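Local coordinates for protein 1,3-alpha-isomaltosidase (Kribbella flavida DSM 17836, PDB 5X3I) that hydrolyses the alpha-1,3-glucosidic linkage of a cyclic tetrasaccharide made from starch, releasing isomaltose, in the intracellular breakdown of that sugar, at residues Y211-P225 and F523-E537. The protein carries 1 engineered substitution. Numbering follows the deposited sequence.
Sequences YKAQGVHGRTYLPMP and FTGSQAHGIFWAGDE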
loop_
_atom_site.group_PDB
_atom_site.type_symbol
_atom_site.label_atom_id
_atom_site.label_comp_id
_atom_site.label_asym_id
_atom_site.label_seq_id
_atom_site.Cartn_x
_atom_site.Cartn_y
_atom_site.Cartn_z
ATOM N N TYR A 211 -4.290 -6.067 -6.928
ATOM C CA TYR A 211 -5.340 -5.227 -7.472
ATOM C C TYR A 211 -6.712 -5.717 -7.047
ATOM O O TYR A 211 -7.251 -6.589 -7.618
ATOM C CB TYR A 211 -5.236 -5.171 -8.980
ATOM C CG TYR A 211 -6.368 -4.464 -9.668
ATOM C CD1 TYR A 211 -6.652 -3.144 -9.418
ATOM C CD2 TYR A 211 -7.157 -5.124 -10.554
ATOM C CE1 TYR A 211 -7.695 -2.509 -10.054
ATOM C CE2 TYR A 211 -8.206 -4.518 -11.173
ATOM C CZ TYR A 211 -8.466 -3.204 -10.922
ATOM O OH TYR A 211 -9.477 -2.650 -11.566
ATOM N N LYS A 212 -7.202 -5.142 -5.965
ATOM C CA LYS A 212 -8.472 -5.448 -5.340
ATOM C C LYS A 212 -8.426 -6.761 -4.529
ATOM O O LYS A 212 -7.506 -7.504 -4.640
ATOM C CB LYS A 212 -9.619 -5.434 -6.351
ATOM C CG LYS A 212 -9.594 -4.265 -7.316
ATOM C CD LYS A 212 -10.931 -4.025 -7.965
ATOM C CE LYS A 212 -11.114 -4.950 -9.129
ATOM N NZ LYS A 212 -12.387 -4.744 -9.799
ATOM N N ALA A 213 -9.455 -7.050 -3.761
ATOM C CA ALA A 213 -9.538 -8.315 -3.051
ATOM C C ALA A 213 -8.323 -8.541 -2.155
ATOM O O ALA A 213 -7.830 -9.627 -2.053
ATOM C CB ALA A 213 -9.670 -9.470 -4.025
ATOM N N GLN A 214 -7.815 -7.499 -1.539
ATOM C CA GLN A 214 -6.614 -7.627 -0.699
ATOM C C GLN A 214 -6.865 -8.560 0.484
ATOM O O GLN A 214 -6.008 -9.371 0.834
ATOM C CB GLN A 214 -6.105 -6.276 -0.163
ATOM C CG GLN A 214 -5.526 -5.332 -1.207
ATOM C CD GLN A 214 -6.599 -4.483 -1.834
ATOM O OE1 GLN A 214 -7.727 -4.476 -1.363
ATOM N NE2 GLN A 214 -6.254 -3.756 -2.893
ATOM N N GLY A 215 -8.036 -8.429 1.095
ATOM C CA GLY A 215 -8.412 -9.242 2.236
ATOM C C GLY A 215 -8.517 -10.720 1.888
ATOM O O GLY A 215 -8.026 -11.570 2.615
ATOM N N VAL A 216 -9.157 -11.004 0.762
ATOM C CA VAL A 216 -9.297 -12.364 0.255
ATOM C C VAL A 216 -7.943 -13.053 0.104
ATOM O O VAL A 216 -7.756 -14.166 0.585
ATOM C CB VAL A 216 -10.031 -12.365 -1.091
ATOM C CG1 VAL A 216 -10.153 -13.781 -1.652
ATOM C CG2 VAL A 216 -11.403 -11.714 -0.942
ATOM N N HIS A 217 -6.993 -12.371 -0.531
ATOM C CA HIS A 217 -5.674 -12.940 -0.785
ATOM C C HIS A 217 -4.719 -12.835 0.398
ATOM O O HIS A 217 -3.628 -13.400 0.372
ATOM C CB HIS A 217 -5.037 -12.259 -1.989
ATOM C CG HIS A 217 -5.758 -12.504 -3.273
ATOM N ND1 HIS A 217 -5.659 -13.690 -3.965
ATOM C CD2 HIS A 217 -6.580 -11.713 -3.997
ATOM C CE1 HIS A 217 -6.395 -13.620 -5.060
ATOM N NE2 HIS A 217 -6.964 -12.430 -5.103
ATOM N N GLY A 218 -5.116 -12.092 1.422
ATOM C CA GLY A 218 -4.240 -11.819 2.540
ATOM C C GLY A 218 -2.950 -11.106 2.155
ATOM O O GLY A 218 -1.884 -11.437 2.668
ATOM N N ARG A 219 -3.029 -10.139 1.245
ATOM C CA ARG A 219 -1.822 -9.413 0.853
ATOM C C ARG A 219 -1.946 -7.922 1.165
ATOM O O ARG A 219 -3.017 -7.453 1.548
ATOM C CB ARG A 219 -1.551 -9.636 -0.640
ATOM C CG ARG A 219 -1.458 -11.118 -1.013
ATOM C CD ARG A 219 -1.474 -11.371 -2.518
ATOM N NE ARG A 219 -1.356 -12.802 -2.807
ATOM C CZ ARG A 219 -1.558 -13.354 -4.000
ATOM N NH1 ARG A 219 -1.893 -12.605 -5.040
ATOM N NH2 ARG A 219 -1.425 -14.665 -4.149
ATOM N N THR A 220 -0.865 -7.170 0.976
ATOM C CA THR A 220 -0.925 -5.749 1.274
ATOM C C THR A 220 0.114 -4.898 0.538
ATOM O O THR A 220 1.213 -5.344 0.251
ATOM C CB THR A 220 -0.783 -5.524 2.799
ATOM O OG1 THR A 220 -0.864 -4.128 3.111
ATOM C CG2 THR A 220 0.543 -6.084 3.304
ATOM N N TYR A 221 -0.246 -3.643 0.296
ATOM C CA TYR A 221 0.685 -2.645 -0.207
ATOM C C TYR A 221 1.647 -2.143 0.874
ATOM O O TYR A 221 2.670 -1.549 0.574
ATOM C CB TYR A 221 -0.050 -1.415 -0.744
ATOM C CG TYR A 221 -1.193 -1.603 -1.712
ATOM C CD1 TYR A 221 -0.978 -1.550 -3.072
ATOM C CD2 TYR A 221 -2.494 -1.718 -1.259
ATOM C CE1 TYR A 221 -2.015 -1.646 -3.955
ATOM C CE2 TYR A 221 -3.541 -1.810 -2.130
ATOM C CZ TYR A 221 -3.297 -1.783 -3.481
ATOM O OH TYR A 221 -4.332 -1.882 -4.365
ATOM N N LEU A 222 1.275 -2.319 2.130
ATOM C CA LEU A 222 1.981 -1.651 3.213
ATOM C C LEU A 222 2.220 -2.591 4.399
ATOM O O LEU A 222 1.617 -2.423 5.450
ATOM C CB LEU A 222 1.195 -0.416 3.669
ATOM C CG LEU A 222 1.986 0.814 4.145
ATOM C CD1 LEU A 222 1.054 2.017 4.428
ATOM C CD2 LEU A 222 2.888 0.529 5.340
ATOM N N PRO A 223 3.068 -3.611 4.211
ATOM C CA PRO A 223 3.411 -4.518 5.314
ATOM C C PRO A 223 4.453 -3.926 6.249
ATOM O O PRO A 223 5.218 -3.090 5.793
ATOM C CB PRO A 223 3.978 -5.737 4.592
ATOM C CG PRO A 223 4.658 -5.162 3.404
ATOM C CD PRO A 223 3.837 -3.926 2.993
ATOM N N MET A 224 4.490 -4.361 7.508
ATOM C CA MET A 224 5.655 -4.149 8.372
ATOM C C MET A 224 5.960 -5.403 9.219
ATOM O O MET A 224 5.050 -6.023 9.737
ATOM C CB MET A 224 5.451 -2.968 9.322
ATOM C CG MET A 224 4.968 -1.674 8.698
ATOM S SD MET A 224 4.869 -0.387 9.954
ATOM C CE MET A 224 4.106 0.919 8.962
ATOM N N PRO A 225 7.245 -5.727 9.418
ATOM C CA PRO A 225 7.572 -6.881 10.269
ATOM C C PRO A 225 7.467 -6.508 11.742
ATOM O O PRO A 225 8.456 -6.513 12.457
ATOM C CB PRO A 225 9.010 -7.200 9.881
ATOM C CG PRO A 225 9.581 -5.887 9.459
ATOM C CD PRO A 225 8.446 -5.126 8.819
ATOM N N PHE A 523 6.298 0.738 3.934
ATOM C CA PHE A 523 6.995 -0.266 4.717
ATOM C C PHE A 523 7.318 0.381 6.046
ATOM O O PHE A 523 6.888 1.505 6.313
ATOM C CB PHE A 523 8.279 -0.743 4.017
ATOM C CG PHE A 523 8.801 -2.080 4.520
ATOM C CD1 PHE A 523 8.117 -3.251 4.245
ATOM C CD2 PHE A 523 9.970 -2.153 5.267
ATOM C CE1 PHE A 523 8.596 -4.479 4.701
ATOM C CE2 PHE A 523 10.451 -3.376 5.738
ATOM C CZ PHE A 523 9.765 -4.536 5.448
ATOM N N THR A 524 8.100 -0.319 6.857
ATOM C CA THR A 524 8.647 0.231 8.081
ATOM C C THR A 524 9.306 1.583 7.796
ATOM O O THR A 524 10.118 1.697 6.893
ATOM C CB THR A 524 9.715 -0.730 8.693
ATOM O OG1 THR A 524 9.144 -2.029 8.920
ATOM C CG2 THR A 524 10.256 -0.170 9.990
ATOM N N GLY A 525 8.951 2.601 8.572
ATOM C CA GLY A 525 9.474 3.937 8.349
ATOM C C GLY A 525 8.528 4.874 7.604
ATOM O O GLY A 525 8.670 6.090 7.704
ATOM N N SER A 526 7.559 4.319 6.878
ATOM C CA SER A 526 6.578 5.136 6.164
ATOM C C SER A 526 5.749 6.044 7.088
ATOM O O SER A 526 5.155 7.020 6.629
ATOM C CB SER A 526 5.636 4.254 5.340
ATOM O OG SER A 526 6.278 3.783 4.182
ATOM N N GLN A 527 5.730 5.726 8.380
ATOM C CA GLN A 527 5.004 6.516 9.373
ATOM C C GLN A 527 5.374 8.007 9.294
ATOM O O GLN A 527 4.547 8.871 9.543
ATOM C CB GLN A 527 5.280 6.005 10.796
ATOM C CG GLN A 527 4.786 4.584 11.122
ATOM C CD GLN A 527 5.853 3.522 10.888
ATOM O OE1 GLN A 527 6.739 3.703 10.060
ATOM N NE2 GLN A 527 5.769 2.406 11.625
ATOM N N ALA A 528 6.624 8.287 8.956
ATOM C CA ALA A 528 7.116 9.650 8.951
ATOM C C ALA A 528 6.708 10.431 7.703
ATOM O O ALA A 528 6.951 11.626 7.633
ATOM C CB ALA A 528 8.635 9.658 9.093
ATOM N N HIS A 529 6.145 9.759 6.703
ATOM C CA HIS A 529 5.903 10.460 5.449
ATOM C C HIS A 529 4.474 10.485 4.918
ATOM O O HIS A 529 4.065 9.605 4.171
ATOM C CB HIS A 529 6.810 9.819 4.389
ATOM C CG HIS A 529 8.232 9.678 4.834
ATOM N ND1 HIS A 529 9.081 10.753 4.949
ATOM C CD2 HIS A 529 8.947 8.589 5.212
ATOM C CE1 HIS A 529 10.261 10.337 5.370
ATOM N NE2 HIS A 529 10.209 9.028 5.535
ATOM N N GLY A 530 3.817 11.620 5.097
ATOM C CA GLY A 530 2.526 11.857 4.493
ATOM C C GLY A 530 1.340 11.018 4.910
ATOM O O GLY A 530 1.235 10.535 6.030
ATOM N N ILE A 531 0.428 10.874 3.962
ATOM C CA ILE A 531 -0.872 10.283 4.168
ATOM C C ILE A 531 -0.953 8.994 3.350
ATOM O O ILE A 531 -0.274 8.856 2.332
ATOM C CB ILE A 531 -1.983 11.266 3.744
ATOM C CG1 ILE A 531 -1.799 12.610 4.467
ATOM C CG2 ILE A 531 -3.351 10.714 4.012
ATOM C CD1 ILE A 531 -2.793 13.648 4.073
ATOM N N PHE A 532 -1.784 8.064 3.800
ATOM C CA PHE A 532 -1.911 6.766 3.162
ATOM C C PHE A 532 -3.372 6.437 2.921
ATOM O O PHE A 532 -4.240 6.814 3.701
ATOM C CB PHE A 532 -1.207 5.695 4.011
ATOM C CG PHE A 532 0.268 5.940 4.132
ATOM C CD1 PHE A 532 0.762 6.798 5.099
ATOM C CD2 PHE A 532 1.147 5.399 3.218
ATOM C CE1 PHE A 532 2.092 7.080 5.171
ATOM C CE2 PHE A 532 2.494 5.682 3.295
ATOM C CZ PHE A 532 2.960 6.528 4.284
ATOM N N TRP A 533 -3.643 5.771 1.810
ATOM C CA TRP A 533 -4.978 5.262 1.571
ATOM C C TRP A 533 -4.909 3.775 1.214
ATOM O O TRP A 533 -3.885 3.286 0.740
ATOM C CB TRP A 533 -5.705 6.077 0.484
ATOM C CG TRP A 533 -5.625 5.553 -0.914
ATOM C CD1 TRP A 533 -6.572 4.811 -1.568
ATOM C CD2 TRP A 533 -4.563 5.759 -1.856
ATOM N NE1 TRP A 533 -6.162 4.533 -2.842
ATOM C CE2 TRP A 533 -4.936 5.110 -3.051
ATOM C CE3 TRP A 533 -3.337 6.437 -1.807
ATOM C CZ2 TRP A 533 -4.116 5.099 -4.183
ATOM C CZ3 TRP A 533 -2.526 6.427 -2.930
ATOM C CH2 TRP A 533 -2.917 5.749 -4.102
ATOM N N ALA A 534 -6.017 3.081 1.434
ATOM C CA ALA A 534 -6.057 1.619 1.430
ATOM C C ALA A 534 -5.916 0.981 0.048
ATOM O O ALA A 534 -5.889 -0.230 -0.051
ATOM C CB ALA A 534 -7.329 1.139 2.082
ATOM N N GLY A 535 -5.868 1.786 -1.010
ATOM C CA GLY A 535 -5.640 1.256 -2.342
ATOM C C GLY A 535 -6.915 0.880 -3.073
ATOM O O GLY A 535 -7.973 1.417 -2.787
ATOM N N ASP A 536 -6.813 -0.056 -4.010
ATOM C CA ASP A 536 -7.893 -0.309 -4.966
ATOM C C ASP A 536 -8.858 -1.408 -4.501
ATOM O O ASP A 536 -8.415 -2.489 -4.109
ATOM C CB ASP A 536 -7.306 -0.697 -6.333
ATOM C CG ASP A 536 -6.341 0.342 -6.887
ATOM O OD1 ASP A 536 -6.350 1.489 -6.418
ATOM O OD2 ASP A 536 -5.589 0.018 -7.825
ATOM N N GLU A 537 -10.165 -1.146 -4.557
ATOM C CA GLU A 537 -11.173 -2.184 -4.307
ATOM C C GLU A 537 -12.476 -1.998 -5.090
ATOM O O GLU A 537 -12.766 -0.909 -5.606
ATOM C CB GLU A 537 -11.509 -2.274 -2.815
ATOM C CG GLU A 537 -10.768 -3.381 -2.062
ATOM C CD GLU A 537 -11.365 -4.776 -2.282
ATOM O OE1 GLU A 537 -11.910 -5.047 -3.374
ATOM O OE2 GLU A 537 -11.288 -5.593 -1.341
HETATM O O HOH W 1 -8.341 -1.634 -0.966
HETATM O O HOH W 2 -9.464 -5.911 0.569
HETATM O O HOH W 3 -3.980 -1.956 -7.012
#
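Leu222 and Phe532 meet where the galactose mutarotase-like N-terminal domain reaches the TIM barrel of this family 31 glycoside hydrolase; strand 531-533 belongs to the parallel barrel sheet, and the loop after it carries Asp536, the inferred proton donor. On the tightly packed, apolar side, Leu222 brings its CD1 branch to 3.6 Å from Phe532 CD2, the two side chains crossing at about a right angle. Phe523 turns its ring, with CG anti to the backbone N (chi1 -161°), back against Pro223 and Pro225: CD1 meets Pro223 O first, with Pro223 CG behind it, while the compact apolar ring of Pro225 brings CD to 3.7 Å from Phe523 CZ. Met224, extended beyond CG, reaches Gln527, whose NE2 is bonded to Cys557 O.

Toward residues 534-537 the contact becomes polar and holds ordered waters, opening toward solvent round Lys212, Ala213 and Glu537. Glycine suits position 535 because a CB would press on Ala534 O and run into Tyr221 CE2, 3.7 Å from Gly535 CA. The Tyr221 hydroxyl accepts a nearly straight bond from the backbone N of Asp536, OH to N 3.1 Å, while Gln214 NE2 donates to Asp536 O, close to the amide plane, at 2.8 Å. Backbone on both sides of the Asp536 side chain is thus gripped from the N-terminal domain, consistent with positioning its carboxylate, whose OD1 is hydrogen-bonded to a glycerol, probably from the crystallisation liquor. Glu537 OE1 accepts a straight bond from Ala213 N, which stands above the carboxylate plane, and one water joins Glu537 OE2 to Gln214 OE1 and Gly215 N. A second water bridges Tyr221 OH and Asp536 OD2, 2.7 Å from each oxygen.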